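Side-chain contacts in Non-sulfated chondroitin lyase E66 (Autographa californica nucleopolyhedrovirus, PDB 3VSN), which cleaves non-sulfated chondroitin as a lyase of the viral envelope and is essential for oral infection of the insect host: residues Q32-W37 with S202-G207; N108-L113 with T158-E163; E146-I151 with S166-W171. All blocks are in the same frame, centred on the assembly; numbering follows the deposited sequence.

How the contacts relate
Three contacts from the alpha-helical domain illustrate how neighbouring helices of a toroid meet through a few side chains apiece. All four touching residues of contact 1 are buried, whereas contacts 2 and 3 are partly buried. Helix 161-175 serves both of the latter, with its entry turn in contact 2 and its middle in contact 3; helices 103-119 and 138-154, consecutive in the chain, supply the other halves. Chemistry follows place: a thioether set obliquely against a phenyl ring in contact 1, an aliphatic branch over an imidazole in contact 2, a phenyl ring against a helix backbone and a hydroxyl in contact 3. Contact 1 joins contact 2 through E35 and Y161, and contact 3 through F34 and M149.

Contact 1: residues Q32-W37 with S202-G207. Unlike the reference sequence in segment 202-207: M204 (reference Ile).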
# COMPACT_ATOMS: atom_id res chain seq x y z
N GLN A 32 -21.86 -29.36 -3.36
CA GLN A 32 -20.78 -30.20 -2.84
C GLN A 32 -19.40 -29.75 -3.35
O GLN A 32 -18.43 -29.75 -2.59
CB GLN A 32 -21.04 -31.68 -3.14
CG GLN A 32 -22.20 -32.24 -2.33
CD GLN A 32 -22.59 -33.65 -2.72
OE1 GLN A 32 -22.20 -34.16 -3.77
NE2 GLN A 32 -23.38 -34.29 -1.86
N ASN A 33 -19.33 -29.35 -4.61
CA ASN A 33 -18.10 -28.82 -5.19
C ASN A 33 -17.67 -27.50 -4.55
O ASN A 33 -16.48 -27.28 -4.31
CB ASN A 33 -18.24 -28.64 -6.71
CG ASN A 33 -18.36 -29.96 -7.46
OD1 ASN A 33 -17.99 -31.03 -6.95
ND2 ASN A 33 -18.86 -29.89 -8.68
N PHE A 34 -18.63 -26.61 -4.28
CA PHE A 34 -18.32 -25.35 -3.61
C PHE A 34 -17.82 -25.58 -2.19
O PHE A 34 -16.83 -24.97 -1.77
CB PHE A 34 -19.50 -24.37 -3.58
CG PHE A 34 -19.24 -23.14 -2.76
CD1 PHE A 34 -18.33 -22.17 -3.20
CD2 PHE A 34 -19.85 -22.96 -1.52
CE1 PHE A 34 -18.06 -21.05 -2.44
CE2 PHE A 34 -19.58 -21.83 -0.76
CZ PHE A 34 -18.69 -20.88 -1.22
N GLU A 35 -18.50 -26.45 -1.45
CA GLU A 35 -18.10 -26.77 -0.08
C GLU A 35 -16.70 -27.39 -0.03
O GLU A 35 -15.93 -27.10 0.88
CB GLU A 35 -19.14 -27.65 0.61
CG GLU A 35 -20.41 -26.89 0.99
CD GLU A 35 -21.46 -27.76 1.65
OE1 GLU A 35 -21.21 -28.97 1.85
OE2 GLU A 35 -22.55 -27.22 1.96
N ARG A 36 -16.38 -28.22 -1.02
CA ARG A 36 -15.05 -28.81 -1.15
C ARG A 36 -13.98 -27.73 -1.41
O ARG A 36 -12.93 -27.72 -0.77
CB ARG A 36 -15.03 -29.86 -2.27
CG ARG A 36 -13.73 -30.65 -2.36
CD ARG A 36 -13.84 -31.83 -3.31
NE ARG A 36 -14.78 -32.85 -2.82
CZ ARG A 36 -15.98 -33.08 -3.34
NH1 ARG A 36 -16.41 -32.40 -4.39
NH2 ARG A 36 -16.75 -34.02 -2.80
N TRP A 37 -14.28 -26.85 -2.36
CA TRP A 37 -13.39 -25.74 -2.70
C TRP A 37 -13.17 -24.83 -1.52
O TRP A 37 -12.04 -24.40 -1.26
CB TRP A 37 -13.93 -24.99 -3.91
CG TRP A 37 -13.21 -23.72 -4.26
CD1 TRP A 37 -12.14 -23.56 -5.15
CD2 TRP A 37 -13.49 -22.37 -3.76
NE1 TRP A 37 -11.75 -22.24 -5.21
CE2 TRP A 37 -12.52 -21.47 -4.40
CE3 TRP A 37 -14.41 -21.83 -2.87
CZ2 TRP A 37 -12.49 -20.11 -4.15
CZ3 TRP A 37 -14.38 -20.45 -2.62
CH2 TRP A 37 -13.44 -19.61 -3.24
N SER A 202 -26.13 -19.29 1.15
CA SER A 202 -27.45 -19.58 1.72
C SER A 202 -28.47 -19.95 0.64
O SER A 202 -29.30 -20.84 0.85
CB SER A 202 -27.96 -18.42 2.59
OG SER A 202 -28.37 -17.31 1.82
N GLN A 203 -28.39 -19.29 -0.51
CA GLN A 203 -29.24 -19.62 -1.65
C GLN A 203 -28.92 -20.99 -2.26
O GLN A 203 -29.83 -21.71 -2.70
CB GLN A 203 -29.18 -18.52 -2.72
CG GLN A 203 -29.95 -17.26 -2.37
CD GLN A 203 -31.46 -17.44 -2.44
OE1 GLN A 203 -32.08 -17.93 -1.49
NE2 GLN A 203 -32.05 -17.03 -3.55
N MET A 204 -27.64 -21.35 -2.28
CA MET A 204 -27.23 -22.67 -2.74
C MET A 204 -27.77 -23.77 -1.81
O MET A 204 -28.19 -24.83 -2.28
CB MET A 204 -25.71 -22.76 -2.84
CG MET A 204 -25.10 -21.85 -3.89
SD MET A 204 -23.30 -21.88 -3.85
CE MET A 204 -22.98 -23.41 -4.71
N LEU A 205 -27.76 -23.50 -0.51
CA LEU A 205 -28.34 -24.41 0.48
C LEU A 205 -29.84 -24.61 0.29
O LEU A 205 -30.37 -25.69 0.58
CB LEU A 205 -28.06 -23.92 1.91
CG LEU A 205 -26.64 -24.06 2.46
CD1 LEU A 205 -26.57 -23.37 3.81
CD2 LEU A 205 -26.21 -25.52 2.58
N ARG A 206 -30.52 -23.58 -0.21
CA ARG A 206 -31.95 -23.63 -0.52
C ARG A 206 -32.23 -24.34 -1.85
O ARG A 206 -33.38 -24.56 -2.21
CB ARG A 206 -32.56 -22.23 -0.53
CG ARG A 206 -32.55 -21.54 0.83
CD ARG A 206 -33.20 -20.17 0.80
NE ARG A 206 -32.90 -19.46 2.04
CZ ARG A 206 -31.92 -18.57 2.19
NH1 ARG A 206 -31.16 -18.23 1.16
NH2 ARG A 206 -31.72 -18.00 3.37
N GLY A 207 -31.17 -24.68 -2.59
CA GLY A 207 -31.31 -25.44 -3.83
C GLY A 207 -31.27 -24.65 -5.12
O GLY A 207 -31.41 -25.23 -6.20
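The phenyl ring of F34 is met obliquely by the thioether of M204, whose SD lies 4.7 Å from the centroid of the F34 ring and 28° off its normal, a Met-aromatic contact. The ring of Y268, from helix 262-269, also meets the F34 ring, the two planes inclined at about 35°. The methyl beyond the sulfur does not settle over the phenyl but drops toward its root, where M204 CE lies 3.8 Å from F34 CB. The bend in the methionine chain explains this: it runs out extended as far as SD and then folds at its last torsion (chi3 79°), bringing CE back beside the phenylalanine stem. M204 stands where the reference sequence has isoleucine. The backbones remain well apart, with F34 CA and M204 CA separated by 9.3 Å, and the two long side chains bridge the interval.

A second, lighter touch lies alongside. E35 and L205 cross at about a right angle, and L205 CD2 comes to 4.1 Å from E35 OE2. This buried carboxylate is not left to the leucine, since OE2 is hydrogen-bonded to the hydroxyls of Y201 and Y161 and OE1 to N156; such a set of partners would be expected to stabilise its charged form. Just beyond L205 the helix ends in a Schellman motif at G207.

Helix 29-48 thus meets the last turn of helix 189-205 among other helices: F34 also packs on M149 and I153 of helix 138-154, M204 on helices 210-214 and 262-269, and L205 on helix 161-175.

Contact 2: residues N108-L113 with T158-E163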
# COMPACT_ATOMS: atom_id res chain seq x y z
N ASN A 108 -18.36 -27.80 20.06
CA ASN A 108 -18.28 -26.42 20.52
C ASN A 108 -18.72 -25.41 19.46
O ASN A 108 -19.38 -24.42 19.78
CB ASN A 108 -16.87 -26.09 21.05
CG ASN A 108 -16.68 -26.53 22.49
OD1 ASN A 108 -17.60 -26.47 23.30
ND2 ASN A 108 -15.46 -26.97 22.81
N LEU A 109 -18.39 -25.70 18.20
CA LEU A 109 -18.79 -24.85 17.09
C LEU A 109 -20.31 -24.85 16.86
O LEU A 109 -20.92 -23.78 16.80
CB LEU A 109 -18.04 -25.23 15.80
CG LEU A 109 -16.54 -24.90 15.76
CD1 LEU A 109 -15.90 -25.46 14.50
CD2 LEU A 109 -16.28 -23.39 15.87
N ILE A 110 -20.91 -26.03 16.76
CA ILE A 110 -22.37 -26.11 16.59
C ILE A 110 -23.11 -25.54 17.82
O ILE A 110 -24.13 -24.85 17.66
CB ILE A 110 -22.86 -27.53 16.19
CG1 ILE A 110 -24.32 -27.49 15.71
CG2 ILE A 110 -22.69 -28.53 17.32
CD1 ILE A 110 -24.54 -26.73 14.42
N ASN A 111 -22.59 -25.80 19.01
CA ASN A 111 -23.14 -25.25 20.25
C ASN A 111 -23.08 -23.72 20.25
O ASN A 111 -24.04 -23.06 20.65
CB ASN A 111 -22.40 -25.81 21.47
CG ASN A 111 -23.01 -25.36 22.79
OD1 ASN A 111 -24.22 -25.44 22.99
ND2 ASN A 111 -22.16 -24.88 23.70
N GLY A 112 -21.96 -23.17 19.79
CA GLY A 112 -21.79 -21.73 19.64
C GLY A 112 -22.82 -21.12 18.71
O GLY A 112 -23.37 -20.04 18.99
N LEU A 113 -23.09 -21.80 17.60
CA LEU A 113 -24.10 -21.35 16.63
C LEU A 113 -25.51 -21.39 17.22
O LEU A 113 -26.28 -20.45 17.04
CB LEU A 113 -24.02 -22.17 15.34
CG LEU A 113 -24.81 -21.65 14.12
CD1 LEU A 113 -24.36 -20.25 13.72
CD2 LEU A 113 -24.65 -22.62 12.95
N THR A 158 -19.75 -33.94 9.30
CA THR A 158 -20.12 -34.35 10.65
C THR A 158 -21.64 -34.52 10.79
O THR A 158 -22.40 -34.21 9.86
CB THR A 158 -19.67 -33.31 11.71
OG1 THR A 158 -20.52 -32.16 11.64
CG2 THR A 158 -18.21 -32.90 11.50
N GLN A 159 -22.06 -34.98 11.97
CA GLN A 159 -23.49 -35.17 12.23
C GLN A 159 -24.20 -33.84 12.49
O GLN A 159 -25.43 -33.81 12.63
CB GLN A 159 -23.70 -36.17 13.37
CG GLN A 159 -23.22 -37.58 13.04
CD GLN A 159 -23.79 -38.11 11.74
OE1 GLN A 159 -23.06 -38.38 10.79
NE2 GLN A 159 -25.11 -38.26 11.69
N HIS A 160 -23.44 -32.75 12.52
CA HIS A 160 -23.99 -31.42 12.77
C HIS A 160 -24.37 -30.66 11.52
O HIS A 160 -25.02 -29.62 11.61
CB HIS A 160 -23.02 -30.58 13.60
CG HIS A 160 -22.48 -31.28 14.82
ND1 HIS A 160 -23.26 -31.66 15.85
CD2 HIS A 160 -21.18 -31.66 15.15
CE1 HIS A 160 -22.51 -32.26 16.79
NE2 HIS A 160 -21.23 -32.25 16.36
N TYR A 161 -23.97 -31.17 10.36
CA TYR A 161 -24.15 -30.45 9.09
C TYR A 161 -25.59 -30.05 8.80
O TYR A 161 -25.87 -28.88 8.57
CB TYR A 161 -23.57 -31.23 7.91
CG TYR A 161 -23.82 -30.57 6.56
CD1 TYR A 161 -23.26 -29.32 6.25
CD2 TYR A 161 -24.61 -31.19 5.59
CE1 TYR A 161 -23.48 -28.72 5.02
CE2 TYR A 161 -24.83 -30.60 4.36
CZ TYR A 161 -24.27 -29.36 4.08
OH TYR A 161 -24.49 -28.77 2.86
N ASP A 162 -26.50 -31.03 8.81
CA ASP A 162 -27.90 -30.77 8.48
C ASP A 162 -28.52 -29.70 9.39
O ASP A 162 -29.26 -28.84 8.91
CB ASP A 162 -28.72 -32.07 8.48
CG ASP A 162 -28.45 -32.94 7.26
OD1 ASP A 162 -27.92 -32.43 6.25
OD2 ASP A 162 -28.79 -34.14 7.31
N GLU A 163 -28.20 -29.74 10.68
CA GLU A 163 -28.67 -28.69 11.60
C GLU A 163 -28.06 -27.32 11.28
O GLU A 163 -28.78 -26.31 11.25
CB GLU A 163 -28.41 -29.05 13.06
CG GLU A 163 -28.93 -28.00 14.04
CD GLU A 163 -28.61 -28.29 15.49
OE1 GLU A 163 -28.06 -29.38 15.79
OE2 GLU A 163 -28.90 -27.43 16.34
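I110 presses its CG2 methyl onto one face of the H160 imidazole, 3.7 Å from the centroid of that ring and 17° off its normal, a CH-pi contact. The methyl is displaced toward the rim, and its nearest ring atom is ND1, with I110 CG2 to H160 ND1 at 3.5 Å. The other branch, CG1, is anti to the backbone N (chi1 -167°) and points instead to the stem of the histidine, where I110 CG1 and H160 CB are 4.0 Å apart. One turn further along, the extended chain of E163 brings OE1 to 4.2 Å from I110 CG1; that carboxylate is engaged in a salt bridge with R114.

The next shell holds the backbone of the histidine. T158 OG1 accepts a bond from H160 N (3.1 Å, N-H...O angle 154°), and a type I turn from T158 to Y161 presents the imidazole to helix 103-119. Y161, leaving on another side, reaches E35 through its hydroxyl.

A side-chain capping bond in the turn leading into a helix is a familiar device, and here it introduces helix 161-175 within the alpha/alpha-toroid domain of this polysaccharide lyase.

Contact 3: residues E146-I151 with S166-W171; sequences EVFMNI and SLTRYW
Helices 138-154 and 161-175 run nearly antiparallel where they meet, the axes of their segments 9.7 Å apart at closest approach with a signed crossing angle of -157°, and F148 CA and T168 CA stand only 5.7 Å from each other.

At this close point F148 does most of the work. Its ring lies against the opposing helix, and its atoms meet three features of it. T168 OG1 sits at the edge of the F148 ring, in its plane, 3.5 Å from CD1. Farther out, the backbone L167 O, oblique to the ring, lies 3.7 Å from F148 CE1. At the end of the ring F148 CZ rests on W171 CB, also at 3.7 Å, so that the tryptophan offers its stem to the phenyl while its indole heads elsewhere. The F148 and T168 side chains slide past each other in opposite directions.

The first torsion of T168 places OG1 beside its backbone N (chi1 -63°) and anti to the carbonyl carbon. From there the hydroxyl is hydrogen-bonded to A164 O in the preceding turn and to T152 OG1 of helix 138-154. This pair of partners satisfies a polar group buried in the interface and fixes its rotation, while CG2 is left to pack on L205 of helix 189-205. F148 itself is backed by L113 and C117 of helix 103-119, and C117 also touches W171.

The two helices are consecutive in the chain, linked by a short connection, and form an antiparallel helical hairpin within the alpha/alpha toroid, the fold of the helical domain in polysaccharide lyase family 8 enzymes.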
# COMPACT_ATOMS: atom_id res chain seq x y z
N GLU A 146 -21.06 -14.60 8.08
CA GLU A 146 -19.82 -15.34 7.85
C GLU A 146 -19.62 -16.48 8.86
O GLU A 146 -19.05 -17.52 8.51
CB GLU A 146 -18.61 -14.39 7.84
CG GLU A 146 -18.57 -13.49 6.61
CD GLU A 146 -17.54 -12.36 6.70
OE1 GLU A 146 -17.00 -12.08 7.79
OE2 GLU A 146 -17.28 -11.74 5.65
N VAL A 147 -20.10 -16.29 10.09
CA VAL A 147 -20.06 -17.34 11.11
C VAL A 147 -20.91 -18.54 10.69
O VAL A 147 -20.44 -19.68 10.71
CB VAL A 147 -20.53 -16.82 12.50
CG1 VAL A 147 -20.59 -17.96 13.51
CG2 VAL A 147 -19.59 -15.73 13.00
N PHE A 148 -22.15 -18.26 10.28
CA PHE A 148 -23.06 -19.30 9.78
C PHE A 148 -22.40 -20.09 8.65
O PHE A 148 -22.40 -21.33 8.67
CB PHE A 148 -24.37 -18.68 9.29
CG PHE A 148 -25.34 -18.37 10.40
CD1 PHE A 148 -26.32 -19.29 10.76
CD2 PHE A 148 -25.30 -17.15 11.07
CE1 PHE A 148 -27.23 -19.01 11.77
CE2 PHE A 148 -26.20 -16.86 12.08
CZ PHE A 148 -27.17 -17.79 12.43
N MET A 149 -21.83 -19.37 7.69
CA MET A 149 -21.20 -19.99 6.53
C MET A 149 -19.99 -20.86 6.91
O MET A 149 -19.91 -22.02 6.50
CB MET A 149 -20.80 -18.92 5.51
CG MET A 149 -20.18 -19.49 4.24
SD MET A 149 -19.80 -18.20 3.05
CE MET A 149 -19.24 -19.19 1.67
N ASN A 150 -19.07 -20.30 7.70
CA ASN A 150 -17.86 -21.02 8.10
C ASN A 150 -18.16 -22.29 8.91
O ASN A 150 -17.60 -23.35 8.63
CB ASN A 150 -16.90 -20.11 8.87
CG ASN A 150 -16.11 -19.19 7.95
OD1 ASN A 150 -16.60 -18.15 7.52
ND2 ASN A 150 -14.87 -19.58 7.66
N ILE A 151 -19.05 -22.18 9.89
CA ILE A 151 -19.42 -23.32 10.74
C ILE A 151 -20.09 -24.43 9.91
O ILE A 151 -19.67 -25.58 9.97
CB ILE A 151 -20.29 -22.90 11.95
CG1 ILE A 151 -19.45 -22.05 12.92
CG2 ILE A 151 -20.83 -24.12 12.68
CD1 ILE A 151 -20.19 -21.53 14.14
N SER A 166 -29.64 -25.93 8.17
CA SER A 166 -31.02 -25.50 8.43
C SER A 166 -31.08 -24.18 9.18
O SER A 166 -31.91 -23.31 8.87
CB SER A 166 -31.80 -26.59 9.18
OG SER A 166 -31.91 -27.75 8.38
N LEU A 167 -30.21 -24.02 10.17
CA LEU A 167 -30.09 -22.76 10.90
C LEU A 167 -29.65 -21.63 9.97
O LEU A 167 -30.17 -20.53 10.05
CB LEU A 167 -29.14 -22.90 12.09
CG LEU A 167 -29.58 -23.76 13.27
CD1 LEU A 167 -28.47 -23.88 14.30
CD2 LEU A 167 -30.86 -23.23 13.91
N THR A 168 -28.70 -21.93 9.09
CA THR A 168 -28.23 -20.96 8.09
C THR A 168 -29.37 -20.54 7.15
O THR A 168 -29.62 -19.34 6.98
CB THR A 168 -27.02 -21.50 7.30
OG1 THR A 168 -25.92 -21.70 8.20
CG2 THR A 168 -26.59 -20.52 6.20
N ARG A 169 -30.07 -21.51 6.57
CA ARG A 169 -31.21 -21.23 5.68
C ARG A 169 -32.25 -20.36 6.37
O ARG A 169 -32.73 -19.38 5.78
CB ARG A 169 -31.85 -22.53 5.17
CG ARG A 169 -31.06 -23.23 4.07
CD ARG A 169 -31.85 -24.39 3.47
NE ARG A 169 -31.93 -25.51 4.40
CZ ARG A 169 -31.13 -26.58 4.38
NH1 ARG A 169 -31.29 -27.53 5.28
NH2 ARG A 169 -30.17 -26.70 3.46
N TYR A 170 -32.60 -20.69 7.61
CA TYR A 170 -33.62 -19.92 8.31
C TYR A 170 -33.15 -18.54 8.75
O TYR A 170 -33.79 -17.54 8.43
CB TYR A 170 -34.19 -20.68 9.52
CG TYR A 170 -35.33 -19.91 10.15
CD1 TYR A 170 -35.11 -19.06 11.24
CD2 TYR A 170 -36.62 -19.98 9.62
CE1 TYR A 170 -36.15 -18.34 11.80
CE2 TYR A 170 -37.66 -19.26 10.17
CZ TYR A 170 -37.42 -18.44 11.25
OH TYR A 170 -38.46 -17.73 11.80
N TRP A 171 -32.05 -18.48 9.49
CA TRP A 171 -31.63 -17.22 10.10
C TRP A 171 -31.06 -16.21 9.14
O TRP A 171 -31.26 -15.00 9.32
CB TRP A 171 -30.70 -17.47 11.29
CG TRP A 171 -31.47 -18.03 12.46
CD1 TRP A 171 -31.51 -19.35 12.90
CD2 TRP A 171 -32.40 -17.31 13.33
NE1 TRP A 171 -32.35 -19.49 13.97
CE2 TRP A 171 -32.92 -18.30 14.29
CE3 TRP A 171 -32.84 -15.99 13.43
CZ2 TRP A 171 -33.83 -17.96 15.28
CZ3 TRP A 171 -33.75 -15.66 14.44
CH2 TRP A 171 -34.24 -16.62 15.34